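Local coordinates for protein Poly(Beta-D-mannuronate) lyase (Pseudopedobacter saltans, PDB 7O79) that probably cleaves poly(beta-D-mannuronate), the mannuronate-rich part of alginate, as a polysaccharide lyase of family 6 built on a parallel beta-helix, at residues G116-L121 and I174-G179; K135-N138 and P142-G145; V120-N125 and A191-K196. All coordinates share one frame; numbering follows the deposited sequence.

Contact 1. Residues G116-L121 and I174-G179; sequences GYYWVL and IFRIWG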
ATOM      1  N   GLY A 116     -13.965   1.934 -13.869  1.00 30.24           N
ATOM      2  CA  GLY A 116     -12.939   2.142 -12.855  1.00 28.33           C
ATOM      3  C   GLY A 116     -12.954   3.524 -12.219  1.00 27.15           C
ATOM      4  O   GLY A 116     -13.208   4.529 -12.883  1.00 29.34           O
ATOM      5  N   TYR A 117     -12.658   3.556 -10.916  1.00 27.34           N
ATOM      6  CA  TYR A 117     -12.332   4.785 -10.194  1.00 24.77           C
ATOM      7  C   TYR A 117     -11.713   4.446  -8.837  1.00 26.28           C
ATOM      8  O   TYR A 117     -11.968   3.373  -8.268  1.00 23.88           O
ATOM      9  CB  TYR A 117     -13.564   5.683 -10.010  1.00 27.80           C
ATOM     10  CG  TYR A 117     -14.833   5.035  -9.452  1.00 26.24           C
ATOM     11  CD1 TYR A 117     -15.060   4.984  -8.080  1.00 27.30           C
ATOM     12  CD2 TYR A 117     -15.838   4.569 -10.294  1.00 26.75           C
ATOM     13  CE1 TYR A 117     -16.219   4.426  -7.557  1.00 25.04           C
ATOM     14  CE2 TYR A 117     -17.013   4.017  -9.778  1.00 29.95           C
ATOM     15  CZ  TYR A 117     -17.200   3.954  -8.405  1.00 29.21           C
ATOM     16  OH  TYR A 117     -18.360   3.417  -7.863  1.00 25.54           O
ATOM     17  N   TYR A 118     -10.879   5.358  -8.336  1.00 25.54           N
ATOM     18  CA  TYR A 118     -10.346   5.176  -6.990  1.00 24.27           C
ATOM     19  C   TYR A 118     -11.435   5.429  -5.956  1.00 24.39           C
ATOM     20  O   TYR A 118     -12.464   6.045  -6.236  1.00 25.25           O
ATOM     21  CB  TYR A 118      -9.208   6.147  -6.681  1.00 22.50           C
ATOM     22  CG  TYR A 118      -7.994   6.123  -7.560  1.00 24.49           C
ATOM     23  CD1 TYR A 118      -7.926   6.915  -8.697  1.00 23.39           C
ATOM     24  CD2 TYR A 118      -6.884   5.347  -7.227  1.00 24.12           C
ATOM     25  CE1 TYR A 118      -6.800   6.917  -9.499  1.00 23.67           C
ATOM     26  CE2 TYR A 118      -5.747   5.344  -8.027  1.00 22.26           C
ATOM     27  CZ  TYR A 118      -5.709   6.128  -9.157  1.00 24.96           C
ATOM     28  OH  TYR A 118      -4.575   6.135  -9.956  1.00 26.24           O
ATOM     29  N   TRP A 119     -11.180   4.994  -4.726  1.00 23.26           N
ATOM     30  CA  TRP A 119     -12.021   5.490  -3.648  1.00 23.19           C
ATOM     31  C   TRP A 119     -11.385   6.693  -2.962  1.00 25.05           C
ATOM     32  O   TRP A 119     -12.085   7.661  -2.635  1.00 22.96           O
ATOM     33  CB  TRP A 119     -12.336   4.362  -2.663  1.00 24.10           C
ATOM     34  CG  TRP A 119     -13.549   3.575  -3.124  1.00 25.09           C
ATOM     35  CD1 TRP A 119     -14.133   3.630  -4.356  1.00 25.94           C
ATOM     36  CD2 TRP A 119     -14.304   2.629  -2.366  1.00 23.37           C
ATOM     37  NE1 TRP A 119     -15.207   2.782  -4.412  1.00 24.56           N
ATOM     38  CE2 TRP A 119     -15.332   2.151  -3.201  1.00 25.92           C
ATOM     39  CE3 TRP A 119     -14.206   2.135  -1.063  1.00 25.51           C
ATOM     40  CZ2 TRP A 119     -16.269   1.212  -2.774  1.00 24.88           C
ATOM     41  CZ3 TRP A 119     -15.134   1.188  -0.639  1.00 26.88           C
ATOM     42  CH2 TRP A 119     -16.158   0.746  -1.494  1.00 26.52           C
ATOM     43  N   VAL A 120     -10.059   6.699  -2.810  1.00 21.41           N
ATOM     44  CA  VAL A 120      -9.346   7.844  -2.258  1.00 20.26           C
ATOM     45  C   VAL A 120      -8.102   8.061  -3.105  1.00 22.36           C
ATOM     46  O   VAL A 120      -7.303   7.136  -3.288  1.00 21.55           O
ATOM     47  CB  VAL A 120      -8.955   7.631  -0.771  1.00 19.25           C
ATOM     48  CG1 VAL A 120      -8.217   8.840  -0.243  1.00 23.59           C
ATOM     49  CG2 VAL A 120     -10.183   7.331   0.089  1.00 23.29           C
ATOM     50  N   LEU A 121      -7.921   9.278  -3.611  1.00 19.12           N
ATOM     51  CA  LEU A 121      -6.765   9.601  -4.432  1.00 22.81           C
ATOM     52  C   LEU A 121      -6.041  10.802  -3.854  1.00 24.11           C
ATOM     53  O   LEU A 121      -6.652  11.854  -3.631  1.00 24.82           O
ATOM     54  CB  LEU A 121      -7.166   9.876  -5.889  1.00 23.44           C
ATOM     55  CG  LEU A 121      -5.981  10.281  -6.769  1.00 24.48           C
ATOM     56  CD1 LEU A 121      -4.956   9.173  -6.887  1.00 21.26           C
ATOM     57  CD2 LEU A 121      -6.439  10.744  -8.162  1.00 26.11           C
ATOM     58  N   ILE A 174      -5.111  -2.438  -2.827  1.00 21.95           N
ATOM     59  CA  ILE A 174      -5.718  -1.579  -1.810  1.00 20.04           C
ATOM     60  C   ILE A 174      -5.014  -0.224  -1.775  1.00 22.35           C
ATOM     61  O   ILE A 174      -5.667   0.825  -1.671  1.00 22.32           O
ATOM     62  CB  ILE A 174      -5.717  -2.265  -0.434  1.00 20.29           C
ATOM     63  CG1 ILE A 174      -6.370  -3.655  -0.524  1.00 20.95           C
ATOM     64  CG2 ILE A 174      -6.482  -1.403   0.575  1.00 19.06           C
ATOM     65  CD1 ILE A 174      -7.708  -3.686  -1.310  1.00 18.57           C
ATOM     66  N   PHE A 175      -3.682  -0.226  -1.896  1.00 18.38           N
ATOM     67  CA  PHE A 175      -2.851   0.973  -1.969  1.00 19.07           C
ATOM     68  C   PHE A 175      -1.920   0.848  -3.169  1.00 19.64           C
ATOM     69  O   PHE A 175      -1.255  -0.181  -3.322  1.00 21.04           O
ATOM     70  CB  PHE A 175      -1.988   1.140  -0.705  1.00 19.74           C
ATOM     71  CG  PHE A 175      -2.732   1.621   0.523  1.00 17.44           C
ATOM     72  CD1 PHE A 175      -3.393   0.725   1.354  1.00 21.24           C
ATOM     73  CD2 PHE A 175      -2.694   2.964   0.887  1.00 22.25           C
ATOM     74  CE1 PHE A 175      -4.057   1.169   2.514  1.00 21.39           C
ATOM     75  CE2 PHE A 175      -3.338   3.423   2.054  1.00 19.46           C
ATOM     76  CZ  PHE A 175      -4.012   2.518   2.866  1.00 17.76           C
ATOM     77  N   ARG A 176      -1.848   1.886  -4.004  1.00 22.86           N
ATOM     78  CA  ARG A 176      -0.825   1.981  -5.044  1.00 21.52           C
ATOM     79  C   ARG A 176      -0.150   3.348  -4.932  1.00 21.65           C
ATOM     80  O   ARG A 176      -0.803   4.377  -5.115  1.00 24.51           O
ATOM     81  CB  ARG A 176      -1.421   1.758  -6.444  1.00 21.48           C
ATOM     82  CG  ARG A 176      -0.382   1.851  -7.568  1.00 20.27           C
ATOM     83  CD  ARG A 176      -0.956   1.587  -8.985  1.00 24.16           C
ATOM     84  NE  ARG A 176      -1.878   2.632  -9.422  1.00 27.25           N
ATOM     85  CZ  ARG A 176      -2.822   2.462 -10.342  1.00 30.34           C
ATOM     86  NH1 ARG A 176      -2.951   1.292 -10.963  1.00 27.06           N
ATOM     87  NH2 ARG A 176      -3.614   3.474 -10.669  1.00 29.34           N
ATOM     88  N   ILE A 177       1.151   3.357  -4.617  1.00 20.23           N
ATOM     89  CA  ILE A 177       1.881   4.583  -4.279  1.00 21.03           C
ATOM     90  C   ILE A 177       2.854   4.921  -5.402  1.00 22.30           C
ATOM     91  O   ILE A 177       3.986   4.423  -5.443  1.00 21.24           O
ATOM     92  CB  ILE A 177       2.621   4.480  -2.939  1.00 19.82           C
ATOM     93  CG1 ILE A 177       1.737   3.817  -1.877  1.00 21.35           C
ATOM     94  CG2 ILE A 177       3.150   5.869  -2.522  1.00 19.49           C
ATOM     95  CD1 ILE A 177       0.456   4.599  -1.602  1.00 19.05           C
ATOM     96  N   TRP A 178       2.444   5.839  -6.272  1.00 20.28           N
ATOM     97  CA  TRP A 178       3.353   6.412  -7.248  1.00 20.97           C
ATOM     98  C   TRP A 178       4.115   7.573  -6.622  1.00 21.99           C
ATOM     99  O   TRP A 178       3.802   8.032  -5.515  1.00 20.53           O
ATOM    100  CB  TRP A 178       2.589   6.918  -8.469  1.00 22.03           C
ATOM    101  CG  TRP A 178       1.980   5.850  -9.347  1.00 25.74           C
ATOM    102  CD1 TRP A 178       2.463   4.592  -9.596  1.00 27.13           C
ATOM    103  CD2 TRP A 178       0.781   5.981 -10.112  1.00 26.36           C
ATOM    104  NE1 TRP A 178       1.620   3.920 -10.470  1.00 27.42           N
ATOM    105  CE2 TRP A 178       0.584   4.758 -10.805  1.00 30.20           C
ATOM    106  CE3 TRP A 178      -0.146   7.022 -10.292  1.00 25.96           C
ATOM    107  CZ2 TRP A 178      -0.509   4.544 -11.654  1.00 29.33           C
ATOM    108  CZ3 TRP A 178      -1.238   6.807 -11.140  1.00 29.37           C
ATOM    109  CH2 TRP A 178      -1.406   5.574 -11.810  1.00 29.32           C
ATOM    110  N   GLY A 179       5.104   8.068  -7.364  1.00 20.83           N
ATOM    111  CA  GLY A 179       5.925   9.181  -6.961  1.00 21.59           C
ATOM    112  C   GLY A 179       7.355   8.955  -7.375  1.00 20.34           C
ATOM    113  O   GLY A 179       7.668   8.014  -8.099  1.00 23.45           O
TER
HETATM  114  O   HOH W   1      -2.226   5.339  -7.987  1.00 24.32           O
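Tyr118 OH is gripped by the end of Arg176 and by a water. Arg176 NH2 donates to Tyr118 OH over 2.9 Å. The bond is bent, with an N-H...O angle of 139°. The hydroxyl lies almost in the guanidinium plane, while the phenol ring stands nearly upright to that plane, at 85°. The water is 3.2 Å from Tyr118 OH. It also accepts from Arg176 NE at 3.1 Å, so hydroxyl, water and guanidinium edge form a small polar cluster. A weak bond from the same water reaches Arg176 O.

Trp178 closes the cluster with carbon. Its CZ3 comes to 3.6 Å from Tyr118 OH, and its CH2 lies nearly as close. The rim of the indole overlaps one face of the guanidinium: Trp178 CZ2 lies over it off-centre, and Arg176 NE lies over the rim of the indole. Arg176 starts out extended, with CG anti to the backbone N, then bends at chi3 (68°). The bend brings the guanidinium over the rim of the indole and aims NH2 at the phenol. On the other partner, Leu121 CD1 sits over the centre of one face of the Tyr118 ring. A phenylalanine in place of Tyr118 has no hydroxyl, so Arg176 NH2 would probably lose this acceptor and the guanidinium would be freer to turn.

Tyr118 and Arg176 belong to strands 118-122 and 175-177, which are not neighbours. Strand 144-146 runs between them in the parallel order of this beta-helix face. The two side chains therefore reach each other over the intervening strand, and Pro142, just ahead of it, touches both. Beyond them, Trp178 also touches Lys214 at the end of the next strand, 209-214.

Contact 2. Residues K135-N138 and P142-G145; sequences KGKN and PLVG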
ATOM      1  N   LYS A 135     -15.378  -0.568   2.680  1.00 22.38           N
ATOM      2  CA  LYS A 135     -15.918  -1.916   2.579  1.00 27.05           C
ATOM      3  C   LYS A 135     -16.530  -2.166   1.207  1.00 25.90           C
ATOM      4  O   LYS A 135     -17.392  -1.403   0.760  1.00 26.80           O
ATOM      5  CB  LYS A 135     -16.973  -2.157   3.662  1.00 28.03           C
ATOM      6  CG  LYS A 135     -17.536  -3.573   3.587  1.00 32.47           C
ATOM      7  CD  LYS A 135     -18.579  -3.846   4.654  1.00 35.65           C
ATOM      8  CE  LYS A 135     -19.036  -5.300   4.597  1.00 40.58           C
ATOM      9  NZ  LYS A 135     -19.766  -5.572   3.332  1.00 46.37           N
ATOM     10  N   GLY A 136     -16.092  -3.233   0.544  1.00 24.70           N
ATOM     11  CA  GLY A 136     -16.822  -3.769  -0.586  1.00 26.37           C
ATOM     12  C   GLY A 136     -16.459  -3.254  -1.968  1.00 28.66           C
ATOM     13  O   GLY A 136     -17.169  -3.581  -2.927  1.00 29.25           O
ATOM     14  N   LYS A 137     -15.384  -2.477  -2.122  1.00 25.44           N
ATOM     15  CA  LYS A 137     -15.044  -1.986  -3.454  1.00 24.97           C
ATOM     16  C   LYS A 137     -14.820  -3.156  -4.409  1.00 31.45           C
ATOM     17  O   LYS A 137     -14.104  -4.113  -4.088  1.00 26.02           O
ATOM     18  CB  LYS A 137     -13.804  -1.102  -3.410  1.00 27.33           C
ATOM     19  CG  LYS A 137     -13.507  -0.443  -4.748  1.00 23.28           C
ATOM     20  CD  LYS A 137     -12.158   0.272  -4.755  1.00 23.25           C
ATOM     21  CE  LYS A 137     -12.160   1.379  -5.776  1.00 22.40           C
ATOM     22  NZ  LYS A 137     -11.750   0.855  -7.131  1.00 23.27           N
ATOM     23  N   ASN A 138     -15.448  -3.095  -5.589  1.00 28.47           N
ATOM     24  CA  ASN A 138     -15.437  -4.256  -6.465  1.00 27.60           C
ATOM     25  C   ASN A 138     -15.084  -3.929  -7.912  1.00 28.69           C
ATOM     26  O   ASN A 138     -15.159  -4.821  -8.765  1.00 31.68           O
ATOM     27  CB  ASN A 138     -16.781  -4.996  -6.378  1.00 28.33           C
ATOM     28  CG  ASN A 138     -17.922  -4.264  -7.079  1.00 33.24           C
ATOM     29  OD1 ASN A 138     -17.753  -3.167  -7.608  1.00 29.88           O
ATOM     30  ND2 ASN A 138     -19.087  -4.903  -7.116  1.00 27.90           N
ATOM     31  N   PRO A 142      -7.061   1.148  -7.883  1.00 23.84           N
ATOM     32  CA  PRO A 142      -6.753   0.950  -6.462  1.00 22.57           C
ATOM     33  C   PRO A 142      -7.798   1.610  -5.570  1.00 24.20           C
ATOM     34  O   PRO A 142      -8.454   2.585  -5.951  1.00 26.41           O
ATOM     35  CB  PRO A 142      -5.380   1.610  -6.297  1.00 23.71           C
ATOM     36  CG  PRO A 142      -4.789   1.670  -7.671  1.00 24.15           C
ATOM     37  CD  PRO A 142      -5.950   1.735  -8.647  1.00 24.86           C
ATOM     38  N   LEU A 143      -7.973   1.046  -4.376  1.00 21.27           N
ATOM     39  CA  LEU A 143      -8.838   1.686  -3.394  1.00 23.13           C
ATOM     40  C   LEU A 143      -8.252   3.035  -2.971  1.00 23.21           C
ATOM     41  O   LEU A 143      -8.939   4.070  -2.987  1.00 22.27           O
ATOM     42  CB  LEU A 143      -9.028   0.749  -2.197  1.00 23.17           C
ATOM     43  CG  LEU A 143     -10.230   1.020  -1.295  1.00 20.78           C
ATOM     44  CD1 LEU A 143     -10.719  -0.267  -0.644  1.00 21.99           C
ATOM     45  CD2 LEU A 143      -9.902   2.066  -0.235  1.00 22.43           C
ATOM     46  N   VAL A 144      -6.968   3.048  -2.625  1.00 23.90           N
ATOM     47  CA  VAL A 144      -6.247   4.265  -2.272  1.00 22.87           C
ATOM     48  C   VAL A 144      -5.103   4.414  -3.254  1.00 20.10           C
ATOM     49  O   VAL A 144      -4.317   3.477  -3.435  1.00 21.22           O
ATOM     50  CB  VAL A 144      -5.703   4.232  -0.826  1.00 21.76           C
ATOM     51  CG1 VAL A 144      -4.887   5.490  -0.551  1.00 24.02           C
ATOM     52  CG2 VAL A 144      -6.821   4.120   0.177  1.00 19.63           C
ATOM     53  N   GLY A 145      -4.995   5.585  -3.876  1.00 20.43           N
ATOM     54  CA  GLY A 145      -3.878   5.889  -4.744  1.00 22.99           C
ATOM     55  C   GLY A 145      -3.113   7.136  -4.347  1.00 24.21           C
ATOM     56  O   GLY A 145      -3.673   8.083  -3.795  1.00 24.11           O
TER
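Lys137 lies along Leu143 and ends near Pro142 O. Its CB points toward 142-145, and CG continues in that direction, anti to the backbone N (chi1 -174°). The first close touch comes at CD. This atom is 3.9 Å from Leu143 CA and 4.0 Å from Leu143 CG, and Leu143 CB is hardly farther. Lys137 and Leu143 run antiparallel along each other's flanks, so neither tip meets the other.

CE passes on to the backbone: it lies 3.9 Å from Pro142 O and 4.1 Å from Leu143 CA. CE also packs on the Trp119 ring. The chain then bends at chi4 (-87°) and turns NZ off the extended line. NZ does not bond to Pro142 O, which is 3.9 Å from it. Its hydrogen bonds go to Gln141 O, Tyr117 O and Asn139 OD1, and it makes a cation-pi contact with Trp119.

The contact thus divides the lysine in two. The methylene chain is used as an apolar surface against Leu143. The buried amino end is met by three oxygens and an indole, a setting consistent with a positive charge. Together these contacts tie the turn between strands 128-135 and 144-146 to the corner at Trp119.

Contact 3. Residues V120-N125 and A191-K196; sequences VLFRGN and AFFTIK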
ATOM      1  N   VAL A 120     -10.059   6.699  -2.810  1.00 21.41           N
ATOM      2  CA  VAL A 120      -9.346   7.844  -2.258  1.00 20.26           C
ATOM      3  C   VAL A 120      -8.102   8.061  -3.105  1.00 22.36           C
ATOM      4  O   VAL A 120      -7.303   7.136  -3.288  1.00 21.55           O
ATOM      5  CB  VAL A 120      -8.955   7.631  -0.771  1.00 19.25           C
ATOM      6  CG1 VAL A 120      -8.217   8.840  -0.243  1.00 23.59           C
ATOM      7  CG2 VAL A 120     -10.183   7.331   0.089  1.00 23.29           C
ATOM      8  N   LEU A 121      -7.921   9.278  -3.611  1.00 19.12           N
ATOM      9  CA  LEU A 121      -6.765   9.601  -4.432  1.00 22.81           C
ATOM     10  C   LEU A 121      -6.041  10.802  -3.854  1.00 24.11           C
ATOM     11  O   LEU A 121      -6.652  11.854  -3.631  1.00 24.82           O
ATOM     12  CB  LEU A 121      -7.166   9.876  -5.889  1.00 23.44           C
ATOM     13  CG  LEU A 121      -5.981  10.281  -6.769  1.00 24.48           C
ATOM     14  CD1 LEU A 121      -4.956   9.173  -6.887  1.00 21.26           C
ATOM     15  CD2 LEU A 121      -6.439  10.744  -8.162  1.00 26.11           C
ATOM     16  N   PHE A 122      -4.742  10.647  -3.605  1.00 22.61           N
ATOM     17  CA  PHE A 122      -3.918  11.750  -3.121  1.00 22.52           C
ATOM     18  C   PHE A 122      -3.202  12.430  -4.279  1.00 23.72           C
ATOM     19  O   PHE A 122      -2.531  11.767  -5.079  1.00 23.20           O
ATOM     20  CB  PHE A 122      -2.903  11.258  -2.092  1.00 22.49           C
ATOM     21  CG  PHE A 122      -3.523  10.882  -0.795  1.00 23.46           C
ATOM     22  CD1 PHE A 122      -3.666  11.833   0.199  1.00 23.30           C
ATOM     23  CD2 PHE A 122      -3.965   9.584  -0.558  1.00 24.01           C
ATOM     24  CE1 PHE A 122      -4.240  11.506   1.416  1.00 23.15           C
ATOM     25  CE2 PHE A 122      -4.542   9.257   0.672  1.00 22.60           C
ATOM     26  CZ  PHE A 122      -4.687  10.218   1.645  1.00 21.17           C
ATOM     27  N   ARG A 123      -3.316  13.751  -4.332  1.00 22.42           N
ATOM     28  CA  ARG A 123      -2.741  14.535  -5.410  1.00 24.64           C
ATOM     29  C   ARG A 123      -2.313  15.906  -4.870  1.00 24.22           C
ATOM     30  O   ARG A 123      -2.670  16.958  -5.403  1.00 25.81           O
ATOM     31  CB  ARG A 123      -3.759  14.636  -6.544  1.00 28.91           C
ATOM     32  CG  ARG A 123      -3.229  15.143  -7.820  1.00 33.98           C
ATOM     33  CD  ARG A 123      -4.355  15.117  -8.846  1.00 42.57           C
ATOM     34  NE  ARG A 123      -4.152  16.126  -9.877  1.00 47.45           N
ATOM     35  CZ  ARG A 123      -4.068  17.438  -9.646  1.00 49.19           C
ATOM     36  NH1 ARG A 123      -4.188  17.936  -8.410  1.00 40.23           N
ATOM     37  NH2 ARG A 123      -3.879  18.266 -10.666  1.00 56.53           N
ATOM     38  N   GLY A 124      -1.538  15.889  -3.792  1.00 25.09           N
ATOM     39  CA  GLY A 124      -1.147  17.068  -3.040  1.00 22.18           C
ATOM     40  C   GLY A 124      -0.356  16.606  -1.833  1.00 23.97           C
ATOM     41  O   GLY A 124      -0.129  15.407  -1.637  1.00 21.46           O
ATOM     42  N   ASN A 125       0.061  17.563  -1.005  1.00 20.54           N
ATOM     43  CA  ASN A 125       1.080  17.262  -0.005  1.00 21.95           C
ATOM     44  C   ASN A 125       0.602  17.351   1.440  1.00 23.11           C
ATOM     45  O   ASN A 125      -0.293  18.122   1.792  1.00 25.38           O
ATOM     46  CB  ASN A 125       2.310  18.157  -0.190  1.00 22.79           C
ATOM     47  CG  ASN A 125       2.795  18.162  -1.615  1.00 27.02           C
ATOM     48  OD1 ASN A 125       3.349  17.164  -2.097  1.00 24.78           O
ATOM     49  ND2 ASN A 125       2.611  19.279  -2.299  1.00 26.53           N
ATOM     50  N   ALA A 191       8.078   9.494  -2.556  1.00 21.79           N
ATOM     51  CA  ALA A 191       6.704   9.869  -2.220  1.00 21.55           C
ATOM     52  C   ALA A 191       6.526  10.163  -0.731  1.00 21.65           C
ATOM     53  O   ALA A 191       5.647  10.947  -0.354  1.00 21.75           O
ATOM     54  CB  ALA A 191       5.727   8.756  -2.618  1.00 17.99           C
ATOM     55  N   PHE A 192       7.339   9.545   0.119  1.00 20.16           N
ATOM     56  CA  PHE A 192       7.223   9.712   1.568  1.00 22.31           C
ATOM     57  C   PHE A 192       5.793   9.463   2.045  1.00 20.69           C
ATOM     58  O   PHE A 192       5.242  10.206   2.866  1.00 21.72           O
ATOM     59  CB  PHE A 192       7.721  11.088   2.015  1.00 22.89           C
ATOM     60  CG  PHE A 192       9.143  11.401   1.593  1.00 24.27           C
ATOM     61  CD1 PHE A 192      10.208  11.075   2.424  1.00 23.70           C
ATOM     62  CD2 PHE A 192       9.405  12.084   0.412  1.00 26.70           C
ATOM     63  CE1 PHE A 192      11.509  11.374   2.066  1.00 24.49           C
ATOM     64  CE2 PHE A 192      10.717  12.408   0.050  1.00 25.91           C
ATOM     65  CZ  PHE A 192      11.765  12.048   0.869  1.00 23.50           C
ATOM     66  N   PHE A 193       5.179   8.409   1.518  1.00 18.85           N
ATOM     67  CA  PHE A 193       3.813   8.040   1.878  1.00 20.26           C
ATOM     68  C   PHE A 193       3.845   7.115   3.089  1.00 19.79           C
ATOM     69  O   PHE A 193       4.684   6.217   3.172  1.00 18.63           O
ATOM     70  CB  PHE A 193       3.121   7.349   0.700  1.00 21.90           C
ATOM     71  CG  PHE A 193       1.615   7.313   0.783  1.00 19.20           C
ATOM     72  CD1 PHE A 193       0.959   6.384   1.593  1.00 21.93           C
ATOM     73  CD2 PHE A 193       0.850   8.190   0.023  1.00 22.21           C
ATOM     74  CE1 PHE A 193      -0.440   6.345   1.650  1.00 21.39           C
ATOM     75  CE2 PHE A 193      -0.538   8.172   0.092  1.00 20.05           C
ATOM     76  CZ  PHE A 193      -1.188   7.251   0.896  1.00 18.35           C
ATOM     77  N   THR A 194       2.942   7.341   4.028  1.00 19.82           N
ATOM     78  CA  THR A 194       2.902   6.545   5.250  1.00 19.25           C
ATOM     79  C   THR A 194       1.606   5.749   5.285  1.00 18.95           C
ATOM     80  O   THR A 194       0.513   6.332   5.238  1.00 20.18           O
ATOM     81  CB  THR A 194       3.023   7.432   6.489  1.00 21.32           C
ATOM     82  OG1 THR A 194       4.345   7.972   6.551  1.00 22.07           O
ATOM     83  CG2 THR A 194       2.737   6.615   7.766  1.00 19.44           C
ATOM     84  N   ILE A 195       1.733   4.426   5.368  1.00 19.53           N
ATOM     85  CA  ILE A 195       0.614   3.517   5.585  1.00 19.40           C
ATOM     86  C   ILE A 195       0.838   2.915   6.966  1.00 18.64           C
ATOM     87  O   ILE A 195       1.697   2.042   7.128  1.00 19.80           O
ATOM     88  CB  ILE A 195       0.556   2.417   4.518  1.00 22.13           C
ATOM     89  CG1 ILE A 195       0.413   3.005   3.099  1.00 17.87           C
ATOM     90  CG2 ILE A 195      -0.562   1.425   4.849  1.00 19.88           C
ATOM     91  CD1 ILE A 195       0.513   1.905   1.989  1.00 16.91           C
ATOM     92  N   LYS A 196       0.084   3.362   7.972  1.00 20.05           N
ATOM     93  CA  LYS A 196       0.463   3.072   9.352  1.00 20.92           C
ATOM     94  C   LYS A 196      -0.743   2.672  10.188  1.00 22.67           C
ATOM     95  O   LYS A 196      -1.797   3.300  10.104  1.00 21.02           O
ATOM     96  CB  LYS A 196       1.163   4.281   9.983  1.00 23.02           C
ATOM     97  CG  LYS A 196       1.567   4.123  11.471  1.00 21.67           C
ATOM     98  CD  LYS A 196       2.137   5.460  11.984  1.00 25.61           C
ATOM     99  CE  LYS A 196       2.021   5.616  13.508  1.00 32.29           C
ATOM    100  NZ  LYS A 196       0.712   6.277  13.875  1.00 34.94           N
TER
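Phe122 is the residue of 120-125 that meets 191-196, through the ring of Phe193. The segment leads up to it from a corner of the coil. Val120 sits at that corner and pairs by backbone with Leu143 and Gly145, while Leu121, next in the strand, pairs on its other flank with Ile91 and Phe93.

Phe122 follows and points toward 191-196. The CE2-CZ edge of Phe193 faces the CD2-CE2 side of the Phe122 ring, off its centre. The pair is T-shaped, edge of Phe193 to face of Phe122, with centroids 5.4 Å apart and planes at 82°. Phe193 CE2 is 3.8 Å from Phe122 CD2, and Phe193 CZ is 3.9 Å from Phe122 CE2. Phe122 CD2 lies in the plane of the Phe193 ring. Phe193 has CG anti to its backbone N (chi1 -162°), which carries the ring toward Phe122.

After Phe122 the chain leaves the strand. Gly124 and Asn125 are held by polar groups of the neighbouring coils, among them Asp96, Arg152 and Asn154.

Phe122 also stacks with Phe93, while Phe193 packs on Phe175 and Ile177. Both rings are buried, and between the two segments there is no hydrogen bond. The contact is held by aromatic and apolar packing, as expected in the interior of a beta-helix.

In the fold
All three contacts gather round successive coils of one beta-helix. Contacts 1 and 3 start from the same strand, 118-122, but use different residues of it. Contact 1 is partly buried and polar, with a water taking part. Contact 3 lies in the core and is wholly apolar; it reaches Phe193, just ahead of strand 194-201. Contact 2 is buried too, but it sits in the loop leading into strand 144-146 and mixes methylene packing with a buried amino group. It belongs to the coil between the two strands of contact 1. Probable backbone hydrogen bonds, such as Gly145 N to Val120 O and Val144 N to Ile174 O, join the three coils.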